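Local coordinates for protein transcriptional regulator, MarR family (Methanosarcina mazei, PDB 3S2W) that probably binds DNA as a transcription factor of the MarR family, regulating the expression of genes, at residues 34-48 against 117-131. Numbering follows the deposited sequence.
Sequences YGQIYIGKKIEPYGI and LEPDMKKIASEWGEI. With SO4 (sulfate ion), chain K.
Helix 34-43 and helix 117-131 run roughly antiparallel, their axes 10.1 Å apart at closest approach and 140° between directions, with Gly35 facing Trp128 and Lys42 facing Ile124. Gly35 CA lies 3.4 Å from Trp128 CZ2; glycine suits the place because a CB here would probably crowd Trp128 NE1. Tyr38 enters as a knob among Ile124, Glu127, Trp128 and Ile131. Its chi1 of 180° turns the ring across to the other helix, slid against the indole with planes 29° apart and Trp128 CE3 over one face; Ile131 CD1 comes within 3.4 Å of Tyr38 CE2. Tyr38 OH donates to O1 of a sulfate ion (2.6 Å), probably a crystallisation additive, and accepts a weak bond from Lys42 NZ (3.3 Å). A leucine in place of Tyr38 would probably open a gap beside Trp128 and Ile131 and deprive Lys42 NZ of the hydroxyl. Helices 23-43 and 112-133 belong to the helical part that, in MarR proteins, carries dimerisation next to the winged helix-turn-helix; Ile131 packs on Ile158 of the second subunit, Met121 on Phe53 and Met57 of helix 53-61. Lysine serves at Lys42 with an apolar chain for Ile124 CD1 and a charge for Glu127, NZ lying 2.8 Å from Glu127 OE2 in a salt bridge. Branched Ile124 turns CG2 to Ile39 CD1. Beyond the helix, in the 3-10 turn, the Tyr46 ring takes selenomethionine Met121 CE over its face, 3.9 Å from the centroid, while forked Leu117 gives a methyl each to Tyr46 and Ile48.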
ATOM      1  N   TYR A  34      -3.258   3.898  -5.850  1.00 40.47           N
ATOM      2  CA  TYR A  34      -3.464   5.122  -6.615  1.00 37.46           C
ATOM      3  C   TYR A  34      -2.181   5.936  -6.538  1.00 40.72           C
ATOM      4  O   TYR A  34      -1.677   6.443  -7.549  1.00 40.95           O
ATOM      5  CB  TYR A  34      -4.627   5.939  -6.037  1.00 31.91           C
ATOM      6  CG  TYR A  34      -5.982   5.269  -6.137  1.00 43.46           C
ATOM      7  CD1 TYR A  34      -6.189   4.186  -6.983  1.00 47.61           C
ATOM      8  CD2 TYR A  34      -7.057   5.731  -5.393  1.00 46.09           C
ATOM      9  CE1 TYR A  34      -7.411   3.583  -7.077  1.00 50.95           C
ATOM     10  CE2 TYR A  34      -8.294   5.137  -5.483  1.00 53.75           C
ATOM     11  CZ  TYR A  34      -8.473   4.062  -6.322  1.00 59.22           C
ATOM     12  OH  TYR A  34      -9.724   3.477  -6.412  1.00 56.90           O
ATOM     13  N   GLY A  35      -1.665   6.054  -5.316  1.00 34.48           N
ATOM     14  CA  GLY A  35      -0.427   6.756  -5.074  1.00 31.38           C
ATOM     15  C   GLY A  35       0.675   6.249  -5.984  1.00 32.48           C
ATOM     16  O   GLY A  35       1.423   7.054  -6.535  1.00 32.56           O
ATOM     17  N   GLN A  36       0.769   4.928  -6.155  1.00 29.26           N
ATOM     18  CA  GLN A  36       1.894   4.347  -6.886  1.00 39.52           C
ATOM     19  C   GLN A  36       1.731   4.647  -8.357  1.00 42.14           C
ATOM     20  O   GLN A  36       2.712   4.784  -9.085  1.00 46.87           O
ATOM     21  CB  GLN A  36       2.046   2.833  -6.669  1.00 41.76           C
ATOM     22  CG  GLN A  36       2.530   2.382  -5.264  1.00 29.60           C
ATOM     23  CD  GLN A  36       3.744   3.148  -4.737  1.00 53.49           C
ATOM     24  OE1 GLN A  36       4.899   2.716  -4.890  1.00 55.03           O
ATOM     25  NE2 GLN A  36       3.484   4.275  -4.072  1.00 64.63           N
ATOM     26  N   ILE A  37       0.490   4.784  -8.789  1.00 34.24           N
ATOM     27  CA  ILE A  37       0.247   5.181 -10.167  1.00 38.17           C
ATOM     28  C   ILE A  37       0.582   6.661 -10.382  1.00 46.63           C
ATOM     29  O   ILE A  37       1.308   7.014 -11.314  1.00 49.44           O
ATOM     30  CB  ILE A  37      -1.193   4.839 -10.604  1.00 41.07           C
ATOM     31  CG1 ILE A  37      -1.315   3.327 -10.738  1.00 42.58           C
ATOM     32  CG2 ILE A  37      -1.575   5.520 -11.944  1.00 33.74           C
ATOM     33  CD1 ILE A  37      -2.689   2.844 -10.525  1.00 49.10           C
ATOM     34  N   TYR A  38       0.071   7.513  -9.498  1.00 43.08           N
ATOM     35  CA  TYR A  38       0.273   8.947  -9.611  1.00 36.16           C
ATOM     36  C   TYR A  38       1.745   9.313  -9.482  1.00 42.75           C
ATOM     37  O   TYR A  38       2.254  10.096 -10.274  1.00 43.40           O
ATOM     38  CB  TYR A  38      -0.531   9.685  -8.544  1.00 38.82           C
ATOM     39  CG  TYR A  38      -0.338  11.164  -8.633  1.00 40.94           C
ATOM     40  CD1 TYR A  38       0.696  11.783  -7.954  1.00 36.36           C
ATOM     41  CD2 TYR A  38      -1.166  11.943  -9.435  1.00 50.13           C
ATOM     42  CE1 TYR A  38       0.893  13.132  -8.035  1.00 36.46           C
ATOM     43  CE2 TYR A  38      -0.977  13.309  -9.533  1.00 46.40           C
ATOM     44  CZ  TYR A  38       0.052  13.896  -8.826  1.00 52.91           C
ATOM     45  OH  TYR A  38       0.253  15.256  -8.905  1.00 65.10           O
ATOM     46  N   ILE A  39       2.419   8.754  -8.475  1.00 35.55           N
ATOM     47  CA  ILE A  39       3.837   8.975  -8.304  1.00 39.78           C
ATOM     48  C   ILE A  39       4.576   8.408  -9.508  1.00 36.83           C
ATOM     49  O   ILE A  39       5.446   9.050 -10.076  1.00 46.06           O
ATOM     50  CB  ILE A  39       4.351   8.308  -7.024  1.00 47.52           C
ATOM     51  CG1 ILE A  39       3.655   8.900  -5.795  1.00 52.31           C
ATOM     52  CG2 ILE A  39       5.849   8.471  -6.880  1.00 37.95           C
ATOM     53  CD1 ILE A  39       3.981  10.323  -5.554  1.00 50.20           C
ATOM     54  N   GLY A  40       4.215   7.197  -9.892  1.00 38.51           N
ATOM     55  CA  GLY A  40       4.850   6.515 -11.001  1.00 25.50           C
ATOM     56  C   GLY A  40       4.949   7.336 -12.250  1.00 29.11           C
ATOM     57  O   GLY A  40       5.994   7.344 -12.900  1.00 38.36           O
ATOM     58  N   LYS A  41       3.886   8.043 -12.601  1.00 28.98           N
ATOM     59  CA  LYS A  41       3.929   8.807 -13.840  1.00 33.83           C
ATOM     60  C   LYS A  41       4.842  10.004 -13.701  1.00 40.19           C
ATOM     61  O   LYS A  41       5.525  10.394 -14.659  1.00 39.46           O
ATOM     62  CB  LYS A  41       2.542   9.274 -14.263  1.00 47.19           C
ATOM     63  CG  LYS A  41       1.696   8.184 -14.875  1.00 64.40           C
ATOM     64  CD  LYS A  41       1.179   8.599 -16.241  1.00 77.28           C
ATOM     65  CE  LYS A  41       0.418   9.914 -16.152  1.00 77.89           C
ATOM     66  NZ  LYS A  41      -0.931   9.801 -16.765  1.00 73.81           N
ATOM     67  N   LYS A  42       4.834  10.598 -12.513  1.00 37.31           N
ATOM     68  CA  LYS A  42       5.631  11.782 -12.272  1.00 39.27           C
ATOM     69  C   LYS A  42       7.109  11.437 -12.187  1.00 33.27           C
ATOM     70  O   LYS A  42       7.930  12.258 -12.516  1.00 34.98           O
ATOM     71  CB  LYS A  42       5.177  12.554 -11.039  1.00 45.50           C
ATOM     72  CG  LYS A  42       3.774  13.167 -11.123  1.00 41.68           C
ATOM     73  CD  LYS A  42       3.747  14.294 -12.098  1.00 47.18           C
ATOM     74  CE  LYS A  42       2.444  15.073 -12.005  1.00 52.40           C
ATOM     75  NZ  LYS A  42       2.581  16.211 -11.077  1.00 58.07           N
ATOM     76  N   ILE A  43       7.471  10.227 -11.799  1.00 35.77           N
ATOM     77  CA  ILE A  43       8.905   9.941 -11.736  1.00 43.30           C
ATOM     78  C   ILE A  43       9.524   9.249 -12.956  1.00 40.63           C
ATOM     79  O   ILE A  43      10.749   9.215 -13.074  1.00 46.94           O
ATOM     80  CB  ILE A  43       9.333   9.215 -10.447  1.00 42.61           C
ATOM     81  CG1 ILE A  43       8.667   7.860 -10.348  1.00 36.30           C
ATOM     82  CG2 ILE A  43       9.024  10.064  -9.231  1.00 43.68           C
ATOM     83  CD1 ILE A  43       9.186   7.072  -9.161  1.00 39.86           C
ATOM     84  N   GLU A  44       8.691   8.716 -13.854  1.00 33.87           N
ATOM     85  CA  GLU A  44       9.167   8.159 -15.125  1.00 36.46           C
ATOM     86  C   GLU A  44      10.252   9.023 -15.775  1.00 39.30           C
ATOM     87  O   GLU A  44      11.266   8.499 -16.197  1.00 40.51           O
ATOM     88  CB  GLU A  44       8.025   8.033 -16.109  1.00 38.25           C
ATOM     89  CG  GLU A  44       7.627   6.644 -16.558  1.00 59.67           C
ATOM     90  CD  GLU A  44       6.206   6.643 -17.154  1.00 82.46           C
ATOM     91  OE1 GLU A  44       6.002   7.178 -18.275  1.00 78.16           O
ATOM     92  OE2 GLU A  44       5.280   6.141 -16.473  1.00 95.77           O
ATOM     93  N   PRO A  45      10.024  10.347 -15.874  1.00 34.98           N
ATOM     94  CA  PRO A  45      10.993  11.169 -16.609  1.00 40.05           C
ATOM     95  C   PRO A  45      12.404  11.087 -16.043  1.00 42.59           C
ATOM     96  O   PRO A  45      13.345  11.405 -16.758  1.00 50.22           O
ATOM     97  CB  PRO A  45      10.428  12.584 -16.475  1.00 43.41           C
ATOM     98  CG  PRO A  45       8.930  12.366 -16.342  1.00 43.97           C
ATOM     99  CD  PRO A  45       8.783  11.086 -15.566  1.00 32.23           C
ATOM    100  N   TYR A  46      12.545  10.650 -14.794  1.00 41.90           N
ATOM    101  CA  TYR A  46      13.859  10.432 -14.186  1.00 33.47           C
ATOM    102  C   TYR A  46      14.298   8.984 -14.341  1.00 37.02           C
ATOM    103  O   TYR A  46      15.311   8.572 -13.789  1.00 42.36           O
ATOM    104  CB  TYR A  46      13.859  10.824 -12.705  1.00 27.07           C
ATOM    105  CG  TYR A  46      13.249  12.180 -12.462  1.00 41.77           C
ATOM    106  CD1 TYR A  46      11.903  12.316 -12.116  1.00 47.55           C
ATOM    107  CD2 TYR A  46      14.001  13.325 -12.607  1.00 46.65           C
ATOM    108  CE1 TYR A  46      11.337  13.563 -11.920  1.00 44.62           C
ATOM    109  CE2 TYR A  46      13.448  14.575 -12.408  1.00 49.30           C
ATOM    110  CZ  TYR A  46      12.119  14.692 -12.070  1.00 48.85           C
ATOM    111  OH  TYR A  46      11.600  15.953 -11.880  1.00 44.81           O
ATOM    112  N   GLY A  47      13.532   8.212 -15.094  1.00 32.24           N
ATOM    113  CA  GLY A  47      13.831   6.807 -15.295  1.00 39.83           C
ATOM    114  C   GLY A  47      13.772   6.006 -14.010  1.00 42.86           C
ATOM    115  O   GLY A  47      14.599   5.135 -13.786  1.00 46.00           O
ATOM    116  N   ILE A  48      12.780   6.295 -13.175  1.00 40.28           N
ATOM    117  CA  ILE A  48      12.659   5.671 -11.855  1.00 38.50           C
ATOM    118  C   ILE A  48      11.279   5.029 -11.710  1.00 43.10           C
ATOM    119  O   ILE A  48      10.263   5.665 -11.967  1.00 48.19           O
ATOM    120  CB  ILE A  48      12.824   6.731 -10.737  1.00 36.49           C
ATOM    121  CG1 ILE A  48      14.163   7.434 -10.862  1.00 53.54           C
ATOM    122  CG2 ILE A  48      12.804   6.116  -9.376  1.00 31.89           C
ATOM    123  CD1 ILE A  48      14.343   8.522  -9.828  1.00 57.13           C
ATOM    124  N   LEU A 117      18.287  15.330  -6.944  1.00 52.04           N
ATOM    125  CA  LEU A 117      16.945  14.935  -7.347  1.00 48.13           C
ATOM    126  C   LEU A 117      15.914  15.291  -6.290  1.00 47.66           C
ATOM    127  O   LEU A 117      14.736  15.440  -6.601  1.00 52.81           O
ATOM    128  CB  LEU A 117      16.884  13.444  -7.624  1.00 55.67           C
ATOM    129  CG  LEU A 117      15.934  13.195  -8.790  1.00 63.96           C
ATOM    130  CD1 LEU A 117      16.361  14.095  -9.933  1.00 69.34           C
ATOM    131  CD2 LEU A 117      15.932  11.748  -9.222  1.00 60.21           C
ATOM    132  N   GLU A 118      16.383  15.458  -5.055  1.00 35.02           N
ATOM    133  CA  GLU A 118      15.535  15.569  -3.862  1.00 39.71           C
ATOM    134  C   GLU A 118      14.412  16.612  -3.888  1.00 45.57           C
ATOM    135  O   GLU A 118      13.303  16.311  -3.480  1.00 46.14           O
ATOM    136  CB  GLU A 118      16.396  15.757  -2.605  1.00 36.54           C
ATOM    137  CG  GLU A 118      15.646  15.526  -1.328  1.00 36.41           C
ATOM    138  CD  GLU A 118      16.461  15.890  -0.086  1.00 52.49           C
ATOM    139  OE1 GLU A 118      15.862  15.948   1.001  1.00 61.66           O
ATOM    140  OE2 GLU A 118      17.689  16.127  -0.182  1.00 51.27           O
ATOM    141  N   PRO A 119      14.701  17.848  -4.339  1.00 46.31           N
ATOM    142  CA  PRO A 119      13.642  18.862  -4.438  1.00 39.34           C
ATOM    143  C   PRO A 119      12.507  18.387  -5.339  1.00 42.29           C
ATOM    144  O   PRO A 119      11.333  18.682  -5.082  1.00 49.87           O
ATOM    145  CB  PRO A 119      14.349  20.052  -5.112  1.00 37.47           C
ATOM    146  CG  PRO A 119      15.784  19.865  -4.809  1.00 35.96           C
ATOM    147  CD  PRO A 119      16.015  18.378  -4.749  1.00 41.93           C
ATOM    148  N   ASP A 120      12.858  17.663  -6.396  1.00 31.06           N
ATOM    149  CA  ASP A 120      11.864  17.152  -7.337  1.00 38.67           C
ATOM    150  C   ASP A 120      11.009  16.033  -6.699  1.00 42.64           C
ATOM    151  O   ASP A 120       9.787  16.038  -6.808  1.00 43.18           O
ATOM    152  CB  ASP A 120      12.540  16.655  -8.616  1.00 48.05           C
ATOM    153  CG  ASP A 120      13.519  17.681  -9.211  1.00 61.75           C
ATOM    154  OD1 ASP A 120      14.679  17.779  -8.710  1.00 59.82           O
ATOM    155  OD2 ASP A 120      13.123  18.372 -10.189  1.00 53.38           O
HETATM  156  N   MSE A 121      11.662  15.090  -6.026  1.00 38.02           N
HETATM  157  CA  MSE A 121      10.968  14.012  -5.346  1.00 38.11           C
HETATM  158  C   MSE A 121      10.049  14.548  -4.244  1.00 49.65           C
HETATM  159  O   MSE A 121       8.870  14.189  -4.166  1.00 47.41           O
HETATM  160  CB  MSE A 121      11.986  13.060  -4.738  1.00 37.87           C
HETATM  161  CG  MSE A 121      12.943  12.450  -5.751  1.00 51.36           C
HETATM  162 SE   MSE A 121      12.022  11.399  -7.125  0.76 53.52          SE
HETATM  163  CE  MSE A 121      11.823  12.767  -8.496  1.00 48.59           C
ATOM    164  N   LYS A 122      10.572  15.414  -3.388  1.00 43.74           N
ATOM    165  CA  LYS A 122       9.746  15.903  -2.300  1.00 49.89           C
ATOM    166  C   LYS A 122       8.544  16.699  -2.809  1.00 48.77           C
ATOM    167  O   LYS A 122       7.459  16.684  -2.191  1.00 45.75           O
ATOM    168  CB  LYS A 122      10.580  16.663  -1.264  1.00 55.84           C
ATOM    169  CG  LYS A 122      11.311  15.711  -0.270  1.00 68.72           C
ATOM    170  CD  LYS A 122      12.105  16.467   0.805  1.00 75.44           C
ATOM    171  CE  LYS A 122      12.719  15.514   1.843  1.00 80.39           C
ATOM    172  NZ  LYS A 122      13.753  16.174   2.718  1.00 81.22           N
ATOM    173  N   LYS A 123       8.727  17.363  -3.953  1.00 40.41           N
ATOM    174  CA  LYS A 123       7.654  18.148  -4.570  1.00 39.64           C
ATOM    175  C   LYS A 123       6.556  17.263  -5.171  1.00 44.98           C
ATOM    176  O   LYS A 123       5.364  17.577  -5.085  1.00 38.54           O
ATOM    177  CB  LYS A 123       8.208  19.060  -5.662  1.00 39.93           C
ATOM    178  CG  LYS A 123       7.145  19.909  -6.319  1.00 42.90           C
ATOM    179  CD  LYS A 123       7.627  20.435  -7.657  1.00 65.25           C
ATOM    180  CE  LYS A 123       6.689  21.496  -8.254  1.00 75.46           C
ATOM    181  NZ  LYS A 123       7.126  21.897  -9.638  1.00 74.79           N
ATOM    182  N   ILE A 124       6.976  16.167  -5.805  1.00 42.70           N
ATOM    183  CA  ILE A 124       6.057  15.170  -6.321  1.00 39.49           C
ATOM    184  C   ILE A 124       5.223  14.556  -5.194  1.00 36.54           C
ATOM    185  O   ILE A 124       4.029  14.360  -5.361  1.00 45.82           O
ATOM    186  CB  ILE A 124       6.796  14.025  -7.014  1.00 45.19           C
ATOM    187  CG1 ILE A 124       7.481  14.505  -8.293  1.00 54.65           C
ATOM    188  CG2 ILE A 124       5.836  12.927  -7.303  1.00 36.45           C
ATOM    189  CD1 ILE A 124       6.520  14.960  -9.334  1.00 66.24           C
ATOM    190  N   ALA A 125       5.861  14.244  -4.063  1.00 26.77           N
ATOM    191  CA  ALA A 125       5.156  13.719  -2.890  1.00 34.53           C
ATOM    192  C   ALA A 125       4.160  14.752  -2.359  1.00 44.18           C
ATOM    193  O   ALA A 125       3.122  14.408  -1.826  1.00 52.73           O
ATOM    194  CB  ALA A 125       6.151  13.326  -1.778  1.00 24.34           C
ATOM    195  N   SER A 126       4.475  16.023  -2.522  1.00 46.62           N
ATOM    196  CA  SER A 126       3.607  17.069  -2.017  1.00 51.50           C
ATOM    197  C   SER A 126       2.368  17.170  -2.862  1.00 47.50           C
ATOM    198  O   SER A 126       1.275  17.331  -2.342  1.00 56.12           O
ATOM    199  CB  SER A 126       4.325  18.427  -1.992  1.00 57.00           C
ATOM    200  OG  SER A 126       5.347  18.429  -1.013  1.00 59.98           O
ATOM    201  N   GLU A 127       2.538  17.083  -4.173  1.00 44.64           N
ATOM    202  CA  GLU A 127       1.418  17.291  -5.081  1.00 43.24           C
ATOM    203  C   GLU A 127       0.432  16.179  -4.865  1.00 41.71           C
ATOM    204  O   GLU A 127      -0.771  16.352  -5.025  1.00 45.00           O
ATOM    205  CB  GLU A 127       1.893  17.314  -6.536  1.00 50.77           C
ATOM    206  CG  GLU A 127       2.797  18.496  -6.858  1.00 57.98           C
ATOM    207  CD  GLU A 127       3.545  18.322  -8.158  1.00 69.96           C
ATOM    208  OE1 GLU A 127       4.044  19.332  -8.698  1.00 84.94           O
ATOM    209  OE2 GLU A 127       3.644  17.176  -8.635  1.00 68.61           O
ATOM    210  N   TRP A 128       0.962  15.021  -4.497  1.00 40.31           N
ATOM    211  CA  TRP A 128       0.112  13.897  -4.201  1.00 34.46           C
ATOM    212  C   TRP A 128      -0.682  14.127  -2.904  1.00 41.05           C
ATOM    213  O   TRP A 128      -1.900  13.928  -2.878  1.00 50.21           O
ATOM    214  CB  TRP A 128       0.944  12.632  -4.137  1.00 30.58           C
ATOM    215  CG  TRP A 128       0.145  11.461  -3.740  1.00 30.69           C
ATOM    216  CD1 TRP A 128       0.359  10.659  -2.671  1.00 35.01           C
ATOM    217  CD2 TRP A 128      -1.042  10.985  -4.372  1.00 34.54           C
ATOM    218  NE1 TRP A 128      -0.605   9.688  -2.608  1.00 37.70           N
ATOM    219  CE2 TRP A 128      -1.488   9.872  -3.638  1.00 34.32           C
ATOM    220  CE3 TRP A 128      -1.771  11.385  -5.502  1.00 38.16           C
ATOM    221  CZ2 TRP A 128      -2.617   9.132  -4.001  1.00 32.90           C
ATOM    222  CZ3 TRP A 128      -2.903  10.662  -5.850  1.00 30.71           C
ATOM    223  CH2 TRP A 128      -3.300   9.536  -5.108  1.00 23.26           C
ATOM    224  N   GLY A 129      -0.007  14.563  -1.841  1.00 41.21           N
ATOM    225  CA  GLY A 129      -0.679  14.860  -0.584  1.00 37.37           C
ATOM    226  C   GLY A 129      -1.732  15.929  -0.783  1.00 45.71           C
ATOM    227  O   GLY A 129      -2.799  15.918  -0.163  1.00 45.53           O
ATOM    228  N   GLU A 130      -1.420  16.847  -1.685  1.00 44.27           N
ATOM    229  CA  GLU A 130      -2.259  17.999  -1.977  1.00 48.15           C
ATOM    230  C   GLU A 130      -3.552  17.561  -2.627  1.00 55.41           C
ATOM    231  O   GLU A 130      -4.634  18.080  -2.342  1.00 58.69           O
ATOM    232  CB  GLU A 130      -1.522  18.921  -2.944  1.00 53.84           C
ATOM    233  CG  GLU A 130      -2.370  20.056  -3.477  1.00 73.78           C
ATOM    234  CD  GLU A 130      -2.801  21.039  -2.393  1.00 93.91           C
ATOM    235  OE1 GLU A 130      -3.697  21.869  -2.676  1.00100.80           O
ATOM    236  OE2 GLU A 130      -2.249  20.985  -1.267  1.00 97.44           O
ATOM    237  N   ILE A 131      -3.417  16.625  -3.551  1.00 47.79           N
ATOM    238  CA  ILE A 131      -4.555  15.984  -4.122  1.00 47.40           C
ATOM    239  C   ILE A 131      -5.340  15.277  -3.013  1.00 44.42           C
ATOM    240  O   ILE A 131      -6.556  15.317  -2.998  1.00 39.49           O
ATOM    241  CB  ILE A 131      -4.120  15.003  -5.238  1.00 54.14           C
ATOM    242  CG1 ILE A 131      -3.757  15.792  -6.499  1.00 52.45           C
ATOM    243  CG2 ILE A 131      -5.233  13.986  -5.546  1.00 45.04           C
ATOM    244  CD1 ILE A 131      -3.260  14.942  -7.625  1.00 54.98           C
TER
HETATM  245  S   SO4 K 159      -1.485  17.489 -10.994  0.92130.64           S
HETATM  246  O1  SO4 K 159      -1.451  17.172  -9.569  0.92130.71           O
HETATM  247  O2  SO4 K 159      -0.452  18.482 -11.300  0.92132.05           O
HETATM  248  O3  SO4 K 159      -1.233  16.284 -11.778  0.92127.23           O
HETATM  249  O4  SO4 K 159      -2.803  18.020 -11.336  0.92128.89           O